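Local atomic coordinates of invertase/pectin methylesterase inhibitor family protein (Arabidopsis thaliana, PDB entry 1X91), a protein that inhibits plant pectin methylesterases by binding to them, acting as a secreted four-helix-bundle protein of the apoplast. Residues 39-44 with 141-146. The protein carries 1 engineered substitution. Residues are numbered along the deposited sequence; the frame is centred on the assembly and turned at random.
Sequences KTTLDS and GIALVI
Thr-41 reaches from helix 34-62 into the face that helix 127-149 presents with Ile-142, Ala-143 and Ile-146. Its CA lies 6.3 Å from the CA of Ala-143. The axes of the two segments run roughly antiparallel (158°) and approach to 9.6 Å. The two branches of Thr-41 divide the work. CG2, anti to the backbone N, extends across the interface and reaches 4.2 Å from both the CB of Ala-143 and the CG2 of Ile-142. OG1, beside the backbone N (chi1 -57°) and anti to the carbonyl carbon, turns back along its own helix, where it is hydrogen-bonded to the carbonyl of Leu-37. The same oxygen meets the tip of Ile-146, its CD1 carbon 3.6 Å away, the two side chains crossing obliquely. Ile-146 gets there through an extended chain: CG1 is anti to the carbonyl carbon and chi2 is 161°, so that CD1 leads toward the threonine. Beside this, Leu-42 sends its CD2 branch to the methyl of Ala-143, a looser apolar touch at 4.5 Å. Phe-24 and Phe-20 of helix 18-27 lie against Thr-41 and Ile-142 respectively, while Met-101 of helix 98-119 packs on both Leu-42 and Ala-143. The contact thus joins the first and last long helices of the four-helix bundle beside helix 18-27, which by its position probably belongs to the N-terminal alpha-hairpin extension required for inhibitor activity. No hydrogen bond spans the two segments; the threonine hydroxyl, buried beside an isoleucine methyl, is satisfied within its own helix. The contact is therefore van der Waals packing, of methyls on methyls and of the hydroxyl oxygen on the Ile-146 methyl, with the short side chain of Ala-143 letting Thr-41 come near the opposing backbone, its CG2 4.2 Å from the N of Ala-143.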
ATOM      1  N   LYS A  39      -8.239   7.952  -6.070  1.00  9.53           N
ATOM      2  CA  LYS A  39      -7.009   8.643  -6.474  1.00 10.41           C
ATOM      3  C   LYS A  39      -6.267   9.131  -5.233  1.00  9.54           C
ATOM      4  O   LYS A  39      -5.020   8.949  -5.138  1.00 11.02           O
ATOM      5  CB  LYS A  39      -7.359   9.783  -7.420  1.00 10.78           C
ATOM      6  CG  LYS A  39      -6.230  10.721  -7.747  1.00 13.65           C
ATOM      7  CD  LYS A  39      -5.046  10.018  -8.308  1.00 14.52           C
ATOM      8  CE  LYS A  39      -4.077  10.977  -9.060  1.00 13.61           C
ATOM      9  NZ  LYS A  39      -3.299  11.907  -8.226  1.00 13.93           N
ATOM     10  N   THR A  40      -6.959   9.724  -4.261  1.00  8.96           N
ATOM     11  CA  THR A  40      -6.186  10.191  -3.089  1.00 10.48           C
ATOM     12  C   THR A  40      -5.635   9.032  -2.303  1.00 10.25           C
ATOM     13  O   THR A  40      -4.551   9.162  -1.724  1.00 10.30           O
ATOM     14  CB  THR A  40      -6.915  11.160  -2.160  1.00 12.98           C
ATOM     15  OG1 THR A  40      -8.137  10.559  -1.732  1.00 16.02           O
ATOM     16  CG2 THR A  40      -7.288  12.477  -2.848  1.00 15.07           C
ATOM     17  N   THR A  41      -6.287   7.894  -2.287  1.00  8.77           N
ATOM     18  CA  THR A  41      -5.779   6.723  -1.611  1.00 10.91           C
ATOM     19  C   THR A  41      -4.528   6.189  -2.291  1.00  9.60           C
ATOM     20  O   THR A  41      -3.555   5.855  -1.628  1.00 10.05           O
ATOM     21  CB  THR A  41      -6.863   5.654  -1.467  1.00 10.71           C
ATOM     22  OG1 THR A  41      -8.013   6.190  -0.752  1.00 10.94           O
ATOM     23  CG2 THR A  41      -6.357   4.506  -0.632  1.00 12.59           C
ATOM     24  N   LEU A  42      -4.590   6.074  -3.605  1.00 10.37           N
ATOM     25  CA  LEU A  42      -3.411   5.693  -4.379  1.00 10.44           C
ATOM     26  C   LEU A  42      -2.252   6.660  -4.136  1.00 10.52           C
ATOM     27  O   LEU A  42      -1.084   6.228  -4.023  1.00  9.78           O
ATOM     28  CB  LEU A  42      -3.747   5.538  -5.864  1.00 11.40           C
ATOM     29  CG  LEU A  42      -4.504   4.314  -6.278  1.00 15.41           C
ATOM     30  CD1 LEU A  42      -4.661   4.323  -7.809  1.00 17.57           C
ATOM     31  CD2 LEU A  42      -3.791   3.045  -5.844  1.00 14.97           C
ATOM     32  N   ASP A  43      -2.527   7.944  -4.086  1.00  9.73           N
ATOM     33  CA  ASP A  43      -1.469   8.920  -3.839  1.00  9.60           C
ATOM     34  C   ASP A  43      -0.770   8.605  -2.544  1.00  9.33           C
ATOM     35  O   ASP A  43       0.455   8.595  -2.475  1.00  9.80           O
ATOM     36  CB  ASP A  43      -2.053  10.332  -3.776  1.00  8.83           C
ATOM     37  CG  ASP A  43      -2.517  10.879  -5.124  1.00 12.77           C
ATOM     38  OD1 ASP A  43      -2.117  10.377  -6.221  1.00 13.15           O
ATOM     39  OD2 ASP A  43      -3.267  11.911  -5.164  1.00 13.54           O
ATOM     40  N   SER A  44      -1.524   8.347  -1.480  1.00  9.41           N
ATOM     41  CA  SER A  44      -0.879   8.111  -0.192  1.00  9.47           C
ATOM     42  C   SER A  44      -0.055   6.841  -0.235  1.00  9.15           C
ATOM     43  O   SER A  44       1.031   6.729   0.390  1.00 10.30           O
ATOM     44  CB  SER A  44      -1.954   8.007   0.906  1.00  9.85           C
ATOM     45  OG  SER A  44      -2.627   9.261   1.098  1.00 12.35           O
ATOM     46  N   GLY A 141      -5.633  -2.309   0.948  1.00 10.60           N
ATOM     47  CA  GLY A 141      -6.915  -2.917   1.315  1.00 11.49           C
ATOM     48  C   GLY A 141      -8.065  -1.937   1.131  1.00 11.76           C
ATOM     49  O   GLY A 141      -9.096  -2.307   0.568  1.00 11.07           O
ATOM     50  N   ILE A 142      -7.864  -0.675   1.508  1.00 11.34           N
ATOM     51  CA  ILE A 142      -8.855   0.363   1.302  1.00 11.14           C
ATOM     52  C   ILE A 142      -9.084   0.588  -0.198  1.00 10.57           C
ATOM     53  O   ILE A 142     -10.211   0.674  -0.676  1.00 11.48           O
ATOM     54  CB  ILE A 142      -8.456   1.686   2.023  1.00 10.53           C
ATOM     55  CG1 ILE A 142      -8.420   1.487   3.537  1.00 11.18           C
ATOM     56  CG2 ILE A 142      -9.438   2.787   1.652  1.00 12.90           C
ATOM     57  CD1 ILE A 142      -7.766   2.607   4.322  1.00 14.17           C
ATOM     58  N   ALA A 143      -7.998   0.683  -0.974  1.00  9.51           N
ATOM     59  CA  ALA A 143      -8.097   0.917  -2.403  1.00  9.59           C
ATOM     60  C   ALA A 143      -8.811  -0.251  -3.115  1.00 10.46           C
ATOM     61  O   ALA A 143      -9.428  -0.053  -4.140  1.00 12.35           O
ATOM     62  CB  ALA A 143      -6.689   1.102  -3.012  1.00  9.80           C
ATOM     63  N   LEU A 144      -8.660  -1.472  -2.632  1.00 10.71           N
ATOM     64  CA  LEU A 144      -9.343  -2.612  -3.224  1.00 10.60           C
ATOM     65  C   LEU A 144     -10.839  -2.519  -3.021  1.00 12.03           C
ATOM     66  O   LEU A 144     -11.619  -2.805  -3.941  1.00 12.24           O
ATOM     67  CB  LEU A 144      -8.834  -3.924  -2.613  1.00 10.62           C
ATOM     68  CG  LEU A 144      -7.392  -4.341  -2.964  1.00 11.49           C
ATOM     69  CD1 LEU A 144      -7.038  -5.571  -2.165  1.00 14.86           C
ATOM     70  CD2 LEU A 144      -7.345  -4.567  -4.456  1.00 12.00           C
ATOM     71  N   VAL A 145     -11.248  -2.072  -1.865  1.00 12.24           N
ATOM     72  CA  VAL A 145     -12.669  -1.939  -1.611  1.00 12.81           C
ATOM     73  C   VAL A 145     -13.256  -0.827  -2.488  1.00 14.16           C
ATOM     74  O   VAL A 145     -14.284  -1.006  -3.143  1.00 13.17           O
ATOM     75  CB  VAL A 145     -12.916  -1.658  -0.111  1.00 12.92           C
ATOM     76  CG1 VAL A 145     -14.420  -1.460   0.162  1.00 14.62           C
ATOM     77  CG2 VAL A 145     -12.421  -2.784   0.723  1.00 12.62           C
ATOM     78  N   ILE A 146     -12.562   0.294  -2.589  1.00 12.55           N
ATOM     79  CA  ILE A 146     -12.982   1.409  -3.426  1.00 13.27           C
ATOM     80  C   ILE A 146     -13.040   1.034  -4.895  1.00 12.98           C
ATOM     81  O   ILE A 146     -14.068   1.257  -5.578  1.00 15.95           O
ATOM     82  CB  ILE A 146     -12.082   2.647  -3.238  1.00 11.79           C
ATOM     83  CG1 ILE A 146     -12.086   3.163  -1.805  1.00 12.25           C
ATOM     84  CG2 ILE A 146     -12.521   3.747  -4.208  1.00 13.17           C
ATOM     85  CD1 ILE A 146     -10.852   4.085  -1.508  1.00 14.61           C
TER